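Glycerate dehydrogenase related protein (Thermoplasma acidophilum, PDB 3GVX) probably binds NAD(P) and reduces 2-keto acids such as glyoxylate or hydroxypyruvate, as a D-isomer specific 2-hydroxyacid dehydrogenase. Local coordinates at residues R14-T19 / I267-A272; F90-A95 / N249-P254; R147-T152 / R172-V177; R194-A199 / L203-V208. All blocks are in the same frame, centred on the assembly; numbering follows the deposited sequence.

Contact 1 (R14-T19 / I267-A272)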
loop_
_atom_site.group_PDB
_atom_site.type_symbol
_atom_site.label_atom_id
_atom_site.label_comp_id
_atom_site.label_asym_id
_atom_site.label_seq_id
_atom_site.Cartn_x
_atom_site.Cartn_y
_atom_site.Cartn_z
ATOM N N ARG B 14 29.585 1.126 -7.630
ATOM C CA ARG B 14 30.510 0.086 -7.214
ATOM C C ARG B 14 30.162 -0.592 -5.903
ATOM O O ARG B 14 30.239 -1.811 -5.815
ATOM C CB ARG B 14 31.926 0.636 -7.151
ATOM C CG ARG B 14 32.744 0.339 -8.377
ATOM C CD ARG B 14 33.405 1.570 -8.922
ATOM N NE ARG B 14 34.609 1.199 -9.650
ATOM C CZ ARG B 14 35.035 1.782 -10.760
ATOM N NH1 ARG B 14 34.352 2.776 -11.289
ATOM N NH2 ARG B 14 36.147 1.362 -11.331
ATOM N N GLU B 15 29.771 0.171 -4.885
ATOM C CA GLU B 15 29.421 -0.457 -3.612
ATOM C C GLU B 15 28.246 -1.397 -3.779
ATOM O O GLU B 15 28.300 -2.551 -3.362
ATOM C CB GLU B 15 29.072 0.566 -2.519
ATOM C CG GLU B 15 28.983 -0.118 -1.146
ATOM C CD GLU B 15 28.430 0.755 -0.020
ATOM O OE1 GLU B 15 28.359 0.253 1.128
ATOM O OE2 GLU B 15 28.071 1.928 -0.268
ATOM N N ILE B 16 27.178 -0.884 -4.377
ATOM C CA ILE B 16 25.974 -1.665 -4.650
ATOM C C ILE B 16 26.400 -2.972 -5.295
ATOM O O ILE B 16 25.988 -4.059 -4.882
ATOM C CB ILE B 16 25.053 -0.938 -5.644
ATOM C CG1 ILE B 16 24.616 0.399 -5.056
ATOM C CG2 ILE B 16 23.893 -1.839 -6.030
ATOM C CD1 ILE B 16 23.612 1.155 -5.891
ATOM N N ALA B 17 27.238 -2.843 -6.317
ATOM C CA ALA B 17 27.759 -3.991 -7.024
ATOM C C ALA B 17 28.478 -4.952 -6.076
ATOM O O ALA B 17 28.148 -6.130 -6.047
ATOM C CB ALA B 17 28.678 -3.536 -8.154
ATOM N N LYS B 18 29.430 -4.472 -5.275
ATOM C CA LYS B 18 30.106 -5.409 -4.369
ATOM C C LYS B 18 29.153 -6.040 -3.376
ATOM O O LYS B 18 29.374 -7.166 -2.948
ATOM C CB LYS B 18 31.245 -4.779 -3.548
ATOM C CG LYS B 18 31.920 -3.553 -4.116
ATOM C CD LYS B 18 33.310 -3.317 -3.477
ATOM C CE LYS B 18 33.315 -3.226 -1.924
ATOM N NZ LYS B 18 31.986 -3.007 -1.254
ATOM N N THR B 19 28.101 -5.338 -2.974
ATOM C CA THR B 19 27.209 -5.972 -2.015
ATOM C C THR B 19 26.369 -7.023 -2.709
ATOM O O THR B 19 26.326 -8.168 -2.268
ATOM C CB THR B 19 26.250 -4.996 -1.295
ATOM O OG1 THR B 19 26.989 -3.905 -0.735
ATOM C CG2 THR B 19 25.522 -5.738 -0.162
ATOM N N ILE B 267 17.153 2.991 -8.144
ATOM C CA ILE B 267 16.916 1.612 -7.849
ATOM C C ILE B 267 17.122 0.680 -9.052
ATOM O O ILE B 267 17.374 -0.515 -8.881
ATOM C CB ILE B 267 15.504 1.539 -7.222
ATOM C CG1 ILE B 267 15.622 0.978 -5.803
ATOM C CG2 ILE B 267 14.509 0.881 -8.161
ATOM C CD1 ILE B 267 16.554 -0.216 -5.650
ATOM N N ALA B 268 17.038 1.241 -10.259
ATOM C CA ALA B 268 17.216 0.484 -11.502
ATOM C C ALA B 268 18.564 -0.222 -11.557
ATOM O O ALA B 268 18.634 -1.409 -11.837
ATOM C CB ALA B 268 17.055 1.409 -12.709
ATOM N N ILE B 269 19.631 0.504 -11.244
ATOM C CA ILE B 269 20.964 -0.079 -11.288
ATOM C C ILE B 269 21.129 -1.275 -10.357
ATOM O O ILE B 269 21.768 -2.256 -10.715
ATOM C CB ILE B 269 22.062 1.008 -11.037
ATOM C CG1 ILE B 269 23.436 0.444 -11.423
ATOM C CG2 ILE B 269 21.989 1.543 -9.610
ATOM C CD1 ILE B 269 23.572 0.163 -12.928
ATOM N N GLN B 270 20.513 -1.224 -9.181
ATOM C CA GLN B 270 20.606 -2.343 -8.250
ATOM C C GLN B 270 19.870 -3.563 -8.759
ATOM O O GLN B 270 20.356 -4.679 -8.643
ATOM C CB GLN B 270 20.047 -1.965 -6.887
ATOM C CG GLN B 270 20.331 -2.995 -5.821
ATOM C CD GLN B 270 19.957 -2.499 -4.444
ATOM O OE1 GLN B 270 20.184 -1.334 -4.112
ATOM N NE2 GLN B 270 19.386 -3.378 -3.633
ATOM N N LEU B 271 18.682 -3.342 -9.308
ATOM C CA LEU B 271 17.885 -4.437 -9.859
ATOM C C LEU B 271 18.647 -5.098 -11.009
ATOM O O LEU B 271 18.571 -6.312 -11.193
ATOM C CB LEU B 271 16.517 -3.922 -10.339
ATOM C CG LEU B 271 15.574 -3.405 -9.237
ATOM C CD1 LEU B 271 14.454 -2.574 -9.859
ATOM C CD2 LEU B 271 15.031 -4.584 -8.421
ATOM N N ALA B 272 19.391 -4.292 -11.766
ATOM C CA ALA B 272 20.188 -4.804 -12.881
ATOM C C ALA B 272 21.226 -5.799 -12.367
ATOM O O ALA B 272 21.313 -6.915 -12.861
ATOM C CB ALA B 272 20.868 -3.647 -13.637
#
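Ile16 holds CG2 anti to its own backbone N, with CG1 beside that N (chi1 -61°), and this sends both branches across to helix 266-279. The CG2 branch lands on Gln270, 3.8 Å from CG of Gln270 and almost as near to its CB. The other branch is fully extended, with chi2 near -175°. It carries CD1 of Ile16 to 4.1 Å from CG2 of Ile269. One isoleucine therefore straddles two consecutive residues of the facing helix. Its side chain runs at about a right angle to that of Gln270. Gln270 offers only its aliphatic part here. Its NE2 turns to Glu274, one helical turn further on, in a weak hydrogen bond. The contact is thin and lies at the surface. All that passes between the two segments is van der Waals packing of carbons. The CA atoms of Ile16 and Gln270 come within 6.5 Å of each other. Phe273 extends the patch over Ile16 and Ala17, while Val13 and Val20 flank it at Ile269 and Gln270. The late helix 266-279 thus comes back to pack beside helix 11-20, near the N-terminal end of the chain and next to the five-stranded parallel sheet.

Contact 2 (F90-A95 / N249-P254); sequences FALLLA and NAILSP
This is a buried apolar helix-on-sheet contact in the Rossmann-type domain, the part of the fold that binds NAD in this family. Helix 79-97 packs on strand 250-252, an outermost strand of the parallel sheet within the chain. Leu92 and Ile251 carry the contact. Their side chains run past each other in opposite directions, and CD2 of Leu92 sits 3.9 Å from CG2 of Ile251. The second branch of Ile251 reaches one helical turn along. Its chi2 is extended (-175°), which puts CD1 of Ile251 4.0 Å from CB of Ala95. Leu92 and Ala95 are three residues apart and so lie on the same face of the helix. Leu232 of the adjacent strand 230-233 touches both Leu92 and Ile251 and widens the apolar layer. The second subunit closes in as well: its Ile100 packs on Leu92, and its Lys108 bonds to the carbonyl of Ala250. Ser253, just past the strand, brings a hydroxyl into this buried layer. That hydroxyl is hydrogen-bonded to Asp234 and His88, and the side chain is about 7 Å from a bound potassium ion. From the helix, CD1 of Leu92 comes within 4.3 Å of OG of Ser253.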
loop_
_atom_site.group_PDB
_atom_site.type_symbol
_atom_site.label_atom_id
_atom_site.label_comp_id
_atom_site.label_asym_id
_atom_site.label_seq_id
_atom_site.Cartn_x
_atom_site.Cartn_y
_atom_site.Cartn_z
ATOM N N PHE B 90 -1.636 2.055 -5.909
ATOM C CA PHE B 90 -2.163 1.890 -4.573
ATOM C C PHE B 90 -2.318 3.247 -3.887
ATOM O O PHE B 90 -3.207 3.422 -3.059
ATOM C CB PHE B 90 -1.317 0.897 -3.767
ATOM C CG PHE B 90 -1.816 -0.527 -3.871
ATOM C CD1 PHE B 90 -2.794 -1.004 -3.011
ATOM C CD2 PHE B 90 -1.392 -1.352 -4.894
ATOM C CE1 PHE B 90 -3.347 -2.277 -3.181
ATOM C CE2 PHE B 90 -1.942 -2.622 -5.068
ATOM C CZ PHE B 90 -2.920 -3.080 -4.215
ATOM N N ALA B 91 -1.499 4.216 -4.288
ATOM C CA ALA B 91 -1.573 5.555 -3.718
ATOM C C ALA B 91 -2.904 6.224 -4.081
ATOM O O ALA B 91 -3.533 6.871 -3.239
ATOM C CB ALA B 91 -0.392 6.405 -4.193
ATOM N N LEU B 92 -3.342 6.049 -5.327
ATOM C CA LEU B 92 -4.621 6.617 -5.773
ATOM C C LEU B 92 -5.759 5.894 -5.091
ATOM O O LEU B 92 -6.710 6.484 -4.587
ATOM C CB LEU B 92 -4.777 6.458 -7.278
ATOM C CG LEU B 92 -3.823 7.362 -8.028
ATOM C CD1 LEU B 92 -3.723 6.920 -9.482
ATOM C CD2 LEU B 92 -4.296 8.805 -7.851
ATOM N N LEU B 93 -5.629 4.580 -5.118
ATOM C CA LEU B 93 -6.580 3.659 -4.532
ATOM C C LEU B 93 -6.887 4.007 -3.077
ATOM O O LEU B 93 -8.048 4.163 -2.699
ATOM C CB LEU B 93 -6.010 2.255 -4.620
ATOM C CG LEU B 93 -7.027 1.183 -4.992
ATOM C CD1 LEU B 93 -6.273 -0.002 -5.586
ATOM C CD2 LEU B 93 -7.881 0.813 -3.784
ATOM N N LEU B 94 -5.834 4.128 -2.275
ATOM C CA LEU B 94 -5.974 4.458 -0.858
ATOM C C LEU B 94 -6.391 5.910 -0.606
ATOM O O LEU B 94 -7.035 6.202 0.388
ATOM C CB LEU B 94 -4.674 4.131 -0.115
ATOM C CG LEU B 94 -4.378 2.633 -0.027
ATOM C CD1 LEU B 94 -2.929 2.419 0.396
ATOM C CD2 LEU B 94 -5.354 1.979 0.941
ATOM N N ALA B 95 -6.025 6.810 -1.514
ATOM C CA ALA B 95 -6.393 8.217 -1.366
ATOM C C ALA B 95 -7.905 8.306 -1.328
ATOM O O ALA B 95 -8.472 8.989 -0.496
ATOM C CB ALA B 95 -5.845 9.051 -2.527
ATOM N N ASN B 249 -16.138 12.953 -8.749
ATOM C CA ASN B 249 -15.740 11.580 -8.452
ATOM C C ASN B 249 -14.536 11.053 -9.229
ATOM O O ASN B 249 -14.627 10.058 -9.933
ATOM C CB ASN B 249 -16.936 10.621 -8.618
ATOM C CG ASN B 249 -17.761 10.896 -9.881
ATOM O OD1 ASN B 249 -18.550 10.051 -10.308
ATOM N ND2 ASN B 249 -17.589 12.078 -10.469
ATOM N N ALA B 250 -13.405 11.734 -9.087
ATOM C CA ALA B 250 -12.174 11.319 -9.727
ATOM C C ALA B 250 -10.981 11.947 -9.027
ATOM O O ALA B 250 -11.093 13.002 -8.421
ATOM C CB ALA B 250 -12.186 11.718 -11.209
ATOM N N ILE B 251 -9.852 11.256 -9.092
ATOM C CA ILE B 251 -8.602 11.741 -8.539
ATOM C C ILE B 251 -7.678 11.473 -9.706
ATOM O O ILE B 251 -7.635 10.365 -10.249
ATOM C CB ILE B 251 -8.114 10.944 -7.320
ATOM C CG1 ILE B 251 -9.179 10.933 -6.228
ATOM C CG2 ILE B 251 -6.832 11.562 -6.793
ATOM C CD1 ILE B 251 -8.731 10.280 -4.946
ATOM N N LEU B 252 -6.944 12.495 -10.102
ATOM C CA LEU B 252 -6.089 12.371 -11.265
ATOM C C LEU B 252 -4.648 12.732 -11.030
ATOM O O LEU B 252 -4.310 13.496 -10.127
ATOM C CB LEU B 252 -6.622 13.269 -12.386
ATOM C CG LEU B 252 -8.106 13.157 -12.740
ATOM C CD1 LEU B 252 -8.510 14.340 -13.630
ATOM C CD2 LEU B 252 -8.376 11.819 -13.420
ATOM N N SER B 253 -3.795 12.179 -11.871
ATOM C CA SER B 253 -2.383 12.487 -11.812
ATOM C C SER B 253 -1.866 12.558 -13.255
ATOM O O SER B 253 -2.341 11.847 -14.128
ATOM C CB SER B 253 -1.613 11.456 -10.976
ATOM O OG SER B 253 -1.762 10.141 -11.458
ATOM N N PRO B 254 -0.887 13.434 -13.508
ATOM C CA PRO B 254 -0.253 13.676 -14.810
ATOM C C PRO B 254 0.758 12.654 -15.382
ATOM O O PRO B 254 1.917 12.993 -15.615
ATOM C CB PRO B 254 0.359 15.063 -14.622
ATOM C CG PRO B 254 0.740 15.050 -13.177
ATOM C CD PRO B 254 -0.471 14.451 -12.530
#

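Contact 3 (R147-T152 / R172-V177); sequences RVIAYT and RQSDFV
Apolar packing between Ile149 and Gln173 makes most of this contact, which lies in the Rossmann-type domain. CD1 of Ile149 lies 3.4 Å from CB of Gln173, and the two side chains cross at about a right angle. The CB of Ile149 points toward the 172-177 segment. Its CG1 lies beside the backbone N and anti to the carbonyl carbon (chi1 -65°). With chi2 extended (151°), CD1 is carried to the front and does the touching. A methyl-to-carbonyl approach comes next. The same CD1 of Ile149 is 3.1 Å from the backbone O of Gln173, a very close approach for a carbon and an oxygen. OG of Ser174 is more distant, 4.4 Å from CD1 of Ile149.

The polar groups of these residues look elsewhere. Ser174 OG is hydrogen-bonded to the carbonyl of Leu170 in helix 167-172. Gln173 NE2 makes a weak bond to Asp169. Leu170, Val162 and Ala124 also touch Ile149.

Strands 147-151 and 176-179 both flank strand 124-128, so they are not direct neighbours in the parallel sheet. Ile149 reaches across to the turn that leads from helix 167-172 into strand 176-179. Its methyl covers the aliphatic base of Gln173, while Ser174 OG and Gln173 NE2 bond back to helix 167-172. The join therefore depends on shape and burial rather than on directed bonds.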
loop_
_atom_site.group_PDB
_atom_site.type_symbol
_atom_site.label_atom_id
_atom_site.label_comp_id
_atom_site.label_asym_id
_atom_site.label_seq_id
_atom_site.Cartn_x
_atom_site.Cartn_y
_atom_site.Cartn_z
ATOM N N ARG B 147 -8.422 -10.098 -2.647
ATOM C CA ARG B 147 -8.641 -11.266 -3.478
ATOM C C ARG B 147 -8.367 -10.721 -4.877
ATOM O O ARG B 147 -8.730 -9.584 -5.176
ATOM C CB ARG B 147 -10.094 -11.718 -3.327
ATOM C CG ARG B 147 -10.529 -12.856 -4.214
ATOM C CD ARG B 147 -12.037 -13.135 -4.012
ATOM N NE ARG B 147 -12.452 -14.358 -4.682
ATOM C CZ ARG B 147 -11.929 -15.554 -4.436
ATOM N NH1 ARG B 147 -10.970 -15.687 -3.525
ATOM N NH2 ARG B 147 -12.354 -16.614 -5.112
ATOM N N VAL B 148 -7.738 -11.506 -5.741
ATOM C CA VAL B 148 -7.419 -11.003 -7.069
ATOM C C VAL B 148 -8.066 -11.722 -8.239
ATOM O O VAL B 148 -8.006 -12.937 -8.363
ATOM C CB VAL B 148 -5.885 -10.945 -7.267
ATOM C CG1 VAL B 148 -5.545 -10.553 -8.697
ATOM C CG2 VAL B 148 -5.279 -9.943 -6.266
ATOM N N ILE B 149 -8.707 -10.938 -9.090
ATOM C CA ILE B 149 -9.365 -11.447 -10.265
ATOM C C ILE B 149 -8.648 -10.845 -11.461
ATOM O O ILE B 149 -8.394 -9.638 -11.525
ATOM C CB ILE B 149 -10.855 -11.074 -10.251
ATOM C CG1 ILE B 149 -11.514 -11.790 -9.066
ATOM C CG2 ILE B 149 -11.516 -11.451 -11.582
ATOM C CD1 ILE B 149 -12.687 -11.083 -8.489
ATOM N N ALA B 150 -8.283 -11.707 -12.395
ATOM C CA ALA B 150 -7.561 -11.238 -13.546
ATOM C C ALA B 150 -8.218 -11.596 -14.841
ATOM O O ALA B 150 -8.820 -12.658 -15.012
ATOM C CB ALA B 150 -6.138 -11.760 -13.523
ATOM N N TYR B 151 -8.129 -10.654 -15.752
ATOM C CA TYR B 151 -8.648 -10.868 -17.063
ATOM C C TYR B 151 -7.426 -10.728 -17.938
ATOM O O TYR B 151 -6.858 -9.637 -18.057
ATOM C CB TYR B 151 -9.669 -9.816 -17.439
ATOM C CG TYR B 151 -9.909 -9.865 -18.914
ATOM C CD1 TYR B 151 -10.650 -10.890 -19.486
ATOM C CD2 TYR B 151 -9.267 -8.973 -19.756
ATOM C CE1 TYR B 151 -10.735 -11.033 -20.871
ATOM C CE2 TYR B 151 -9.346 -9.101 -21.138
ATOM C CZ TYR B 151 -10.079 -10.136 -21.691
ATOM O OH TYR B 151 -10.150 -10.262 -23.061
ATOM N N THR B 152 -7.011 -11.828 -18.545
ATOM C CA THR B 152 -5.824 -11.754 -19.361
ATOM C C THR B 152 -5.705 -12.668 -20.543
ATOM O O THR B 152 -6.333 -13.720 -20.636
ATOM C CB THR B 152 -4.568 -12.004 -18.544
ATOM O OG1 THR B 152 -3.421 -11.801 -19.374
ATOM C CG2 THR B 152 -4.566 -13.436 -18.023
ATOM N N ARG B 172 -17.925 -7.648 -12.952
ATOM C CA ARG B 172 -18.955 -8.250 -12.131
ATOM C C ARG B 172 -18.463 -8.850 -10.822
ATOM O O ARG B 172 -19.220 -8.959 -9.870
ATOM C CB ARG B 172 -19.701 -9.317 -12.930
ATOM C CG ARG B 172 -20.707 -8.773 -13.924
ATOM C CD ARG B 172 -21.768 -9.829 -14.184
ATOM N NE ARG B 172 -21.267 -10.922 -15.013
ATOM C CZ ARG B 172 -21.121 -10.855 -16.331
ATOM N NH1 ARG B 172 -21.440 -9.747 -16.976
ATOM N NH2 ARG B 172 -20.664 -11.905 -17.005
ATOM N N GLN B 173 -17.195 -9.237 -10.777
ATOM C CA GLN B 173 -16.630 -9.837 -9.575
ATOM C C GLN B 173 -15.714 -8.881 -8.833
ATOM O O GLN B 173 -15.067 -9.272 -7.874
ATOM C CB GLN B 173 -15.820 -11.086 -9.933
ATOM C CG GLN B 173 -16.566 -12.147 -10.697
ATOM C CD GLN B 173 -15.670 -13.315 -11.041
ATOM O OE1 GLN B 173 -15.227 -14.047 -10.159
ATOM N NE2 GLN B 173 -15.379 -13.485 -12.328
ATOM N N SER B 174 -15.652 -7.632 -9.277
ATOM C CA SER B 174 -14.739 -6.672 -8.669
ATOM C C SER B 174 -15.310 -5.484 -7.888
ATOM O O SER B 174 -16.353 -4.925 -8.229
ATOM C CB SER B 174 -13.791 -6.136 -9.745
ATOM O OG SER B 174 -13.190 -7.199 -10.440
ATOM N N ASP B 175 -14.596 -5.108 -6.830
ATOM C CA ASP B 175 -14.952 -3.945 -6.022
ATOM C C ASP B 175 -14.051 -2.821 -6.506
ATOM O O ASP B 175 -14.378 -1.637 -6.411
ATOM C CB ASP B 175 -14.712 -4.229 -4.538
ATOM C CG ASP B 175 -15.570 -5.355 -4.022
ATOM O OD1 ASP B 175 -16.797 -5.295 -4.179
ATOM O OD2 ASP B 175 -15.026 -6.308 -3.453
ATOM N N PHE B 176 -12.903 -3.230 -7.026
ATOM C CA PHE B 176 -11.907 -2.325 -7.551
ATOM C C PHE B 176 -11.423 -2.919 -8.851
ATOM O O PHE B 176 -11.248 -4.127 -8.966
ATOM C CB PHE B 176 -10.717 -2.215 -6.602
ATOM C CG PHE B 176 -11.068 -1.711 -5.241
ATOM C CD1 PHE B 176 -11.010 -0.356 -4.948
ATOM C CD2 PHE B 176 -11.480 -2.583 -4.255
ATOM C CE1 PHE B 176 -11.360 0.114 -3.695
ATOM C CE2 PHE B 176 -11.834 -2.118 -2.995
ATOM C CZ PHE B 176 -11.773 -0.770 -2.718
ATOM N N VAL B 177 -11.221 -2.069 -9.838
ATOM C CA VAL B 177 -10.729 -2.531 -11.109
ATOM C C VAL B 177 -9.556 -1.694 -11.521
ATOM O O VAL B 177 -9.617 -0.463 -11.542
ATOM C CB VAL B 177 -11.780 -2.448 -12.215
ATOM C CG1 VAL B 177 -11.082 -2.557 -13.583
ATOM C CG2 VAL B 177 -12.825 -3.547 -12.028
#

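Contact 4 (R194-A199 / L203-V208); sequences RLLANA and LTIVNV
Two apolar pairs join these segments. At the loop end, CB of Ala199 lies 3.3 Å from CD2 of Leu203, tighter than normal van der Waals contact for two carbons. Both residues turn their CB toward the other segment. Leu203 has CG anti to its backbone N (chi1 167°), and its CD2 branch ends against the alanine methyl. Further in, CD2 of Leu196 meets CD1 of Ile205 at 4.1 Å. These two side chains are inclined to each other. Ile205 keeps an extended chi2 of -163°, which carries CD1 out from the strand to the leucine.

Hydrogen bonds shape the 194-199 segment from within. Leu196 to Ala199 forms a type I beta turn, and N of Ala199 bonds to O of Leu196 at 2.8 Å. The side-chain ND2 of Asn198 donates to O of Leu195, also at 2.8 Å. That bond is nearly straight (170°), and the acceptor lies in the amide plane. The donor is tilted from the carbonyl plane of Leu195. OD1 of Asn198 takes a bond from Arg172 NH1, so both ends of the amide are used. The carbonyl of Ala199 is bonded to Arg226.

Val177 and Ile179 of strand 176-179 back Leu203 and Ile205. The contact closes the beta-alpha-beta crossover of strand 176-179, helix 193-196 and strand 204-207, a unit typical of the Rossmann-type fold.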
loop_
_atom_site.group_PDB
_atom_site.type_symbol
_atom_site.label_atom_id
_atom_site.label_comp_id
_atom_site.label_asym_id
_atom_site.label_seq_id
_atom_site.Cartn_x
_atom_site.Cartn_y
_atom_site.Cartn_z
ATOM N N ARG B 194 -21.339 0.138 -22.266
ATOM C CA ARG B 194 -21.773 -1.236 -22.125
ATOM C C ARG B 194 -21.000 -2.032 -21.083
ATOM O O ARG B 194 -21.592 -2.811 -20.340
ATOM C CB ARG B 194 -21.720 -1.967 -23.461
ATOM C CG ARG B 194 -22.642 -3.155 -23.451
ATOM C CD ARG B 194 -22.069 -4.356 -24.167
ATOM N NE ARG B 194 -20.771 -4.782 -23.636
ATOM C CZ ARG B 194 -20.535 -5.165 -22.379
ATOM N NH1 ARG B 194 -21.514 -5.177 -21.476
ATOM N NH2 ARG B 194 -19.318 -5.575 -22.029
ATOM N N LEU B 195 -19.683 -1.857 -21.039
ATOM C CA LEU B 195 -18.874 -2.570 -20.051
ATOM C C LEU B 195 -19.106 -2.006 -18.641
ATOM O O LEU B 195 -19.267 -2.763 -17.686
ATOM C CB LEU B 195 -17.385 -2.497 -20.415
ATOM C CG LEU B 195 -16.381 -2.974 -19.359
ATOM C CD1 LEU B 195 -16.632 -4.437 -18.984
ATOM C CD2 LEU B 195 -14.975 -2.737 -19.907
ATOM N N LEU B 196 -19.151 -0.680 -18.533
ATOM C CA LEU B 196 -19.368 0.002 -17.254
ATOM C C LEU B 196 -20.647 -0.391 -16.532
ATOM O O LEU B 196 -20.687 -0.410 -15.302
ATOM C CB LEU B 196 -19.356 1.515 -17.443
ATOM C CG LEU B 196 -18.041 2.050 -17.991
ATOM C CD1 LEU B 196 -18.141 3.565 -18.161
ATOM C CD2 LEU B 196 -16.905 1.643 -17.054
ATOM N N ALA B 197 -21.688 -0.700 -17.297
ATOM C CA ALA B 197 -22.964 -1.092 -16.724
ATOM C C ALA B 197 -22.809 -2.293 -15.800
ATOM O O ALA B 197 -23.706 -2.598 -15.031
ATOM C CB ALA B 197 -23.977 -1.401 -17.839
ATOM N N ASN B 198 -21.667 -2.971 -15.853
ATOM C CA ASN B 198 -21.449 -4.125 -14.984
ATOM C C ASN B 198 -20.940 -3.724 -13.600
ATOM O O ASN B 198 -20.908 -4.544 -12.690
ATOM C CB ASN B 198 -20.437 -5.088 -15.614
ATOM C CG ASN B 198 -20.955 -5.742 -16.876
ATOM O OD1 ASN B 198 -21.568 -6.814 -16.830
ATOM N ND2 ASN B 198 -20.718 -5.097 -18.015
ATOM N N ALA B 199 -20.559 -2.461 -13.441
ATOM C CA ALA B 199 -19.998 -1.991 -12.176
ATOM C C ALA B 199 -20.837 -2.208 -10.932
ATOM O O ALA B 199 -22.009 -1.825 -10.853
ATOM C CB ALA B 199 -19.610 -0.518 -12.279
ATOM N N LEU B 203 -17.929 0.934 -7.109
ATOM C CA LEU B 203 -16.749 0.481 -7.814
ATOM C C LEU B 203 -15.774 1.627 -7.973
ATOM O O LEU B 203 -16.175 2.765 -8.204
ATOM C CB LEU B 203 -17.126 -0.053 -9.193
ATOM C CG LEU B 203 -15.903 -0.240 -10.095
ATOM C CD1 LEU B 203 -15.086 -1.479 -9.649
ATOM C CD2 LEU B 203 -16.368 -0.364 -11.543
ATOM N N THR B 204 -14.494 1.320 -7.820
ATOM C CA THR B 204 -13.434 2.295 -7.994
ATOM C C THR B 204 -12.584 1.786 -9.140
ATOM O O THR B 204 -12.129 0.639 -9.148
ATOM C CB THR B 204 -12.555 2.429 -6.744
ATOM O OG1 THR B 204 -13.368 2.844 -5.641
ATOM C CG2 THR B 204 -11.453 3.462 -6.975
ATOM N N ILE B 205 -12.393 2.646 -10.122
ATOM C CA ILE B 205 -11.616 2.278 -11.275
ATOM C C ILE B 205 -10.305 3.023 -11.277
ATOM O O ILE B 205 -10.255 4.231 -11.058
ATOM C CB ILE B 205 -12.389 2.559 -12.555
ATOM C CG1 ILE B 205 -13.740 1.845 -12.463
ATOM C CG2 ILE B 205 -11.560 2.136 -13.763
ATOM C CD1 ILE B 205 -14.481 1.666 -13.756
ATOM N N VAL B 206 -9.231 2.283 -11.502
ATOM C CA VAL B 206 -7.919 2.878 -11.534
ATOM C C VAL B 206 -7.301 2.623 -12.900
ATOM O O VAL B 206 -7.202 1.481 -13.355
ATOM C CB VAL B 206 -7.017 2.274 -10.448
ATOM C CG1 VAL B 206 -5.797 3.149 -10.254
ATOM C CG2 VAL B 206 -7.815 2.084 -9.153
ATOM N N ASN B 207 -6.880 3.695 -13.552
ATOM C CA ASN B 207 -6.284 3.574 -14.868
ATOM C C ASN B 207 -4.809 3.936 -14.892
ATOM O O ASN B 207 -4.443 5.095 -14.710
ATOM C CB ASN B 207 -7.024 4.467 -15.863
ATOM C CG ASN B 207 -6.722 4.098 -17.296
ATOM O OD1 ASN B 207 -5.682 3.505 -17.590
ATOM N ND2 ASN B 207 -7.622 4.455 -18.199
ATOM N N VAL B 208 -3.955 2.942 -15.100
ATOM C CA VAL B 208 -2.528 3.197 -15.205
ATOM C C VAL B 208 -2.018 2.685 -16.557
ATOM O O VAL B 208 -0.840 2.391 -16.720
ATOM C CB VAL B 208 -1.721 2.533 -14.064
ATOM C CG1 VAL B 208 -1.982 3.250 -12.755
ATOM C CG2 VAL B 208 -2.060 1.047 -13.979
#

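Overall arrangement
Contact 1 stands apart from the rest. Its centre is 32 Å from that of contact 2, 36 Å from contact 3 and 40 Å from contact 4. It ties helix 11-20 to helix 266-279, while the other three lie in the Rossmann-type domain that probably binds NAD and reach its parallel sheet. Contacts 3 and 4 are closest, with centres 10 Å apart. Strands 176-179 and 204-207 are neighbours there, and N of Val206 lies 2.8 Å from O of Val177, probably hydrogen-bonded. Contact 2 meets contact 3 where CD2 of Leu93 packs 3.5 Å from CD1 of Phe176. It also brings the Ser253 side chain to about 7 Å from a potassium ion. Contacts 1 and 2 both touch the second subunit.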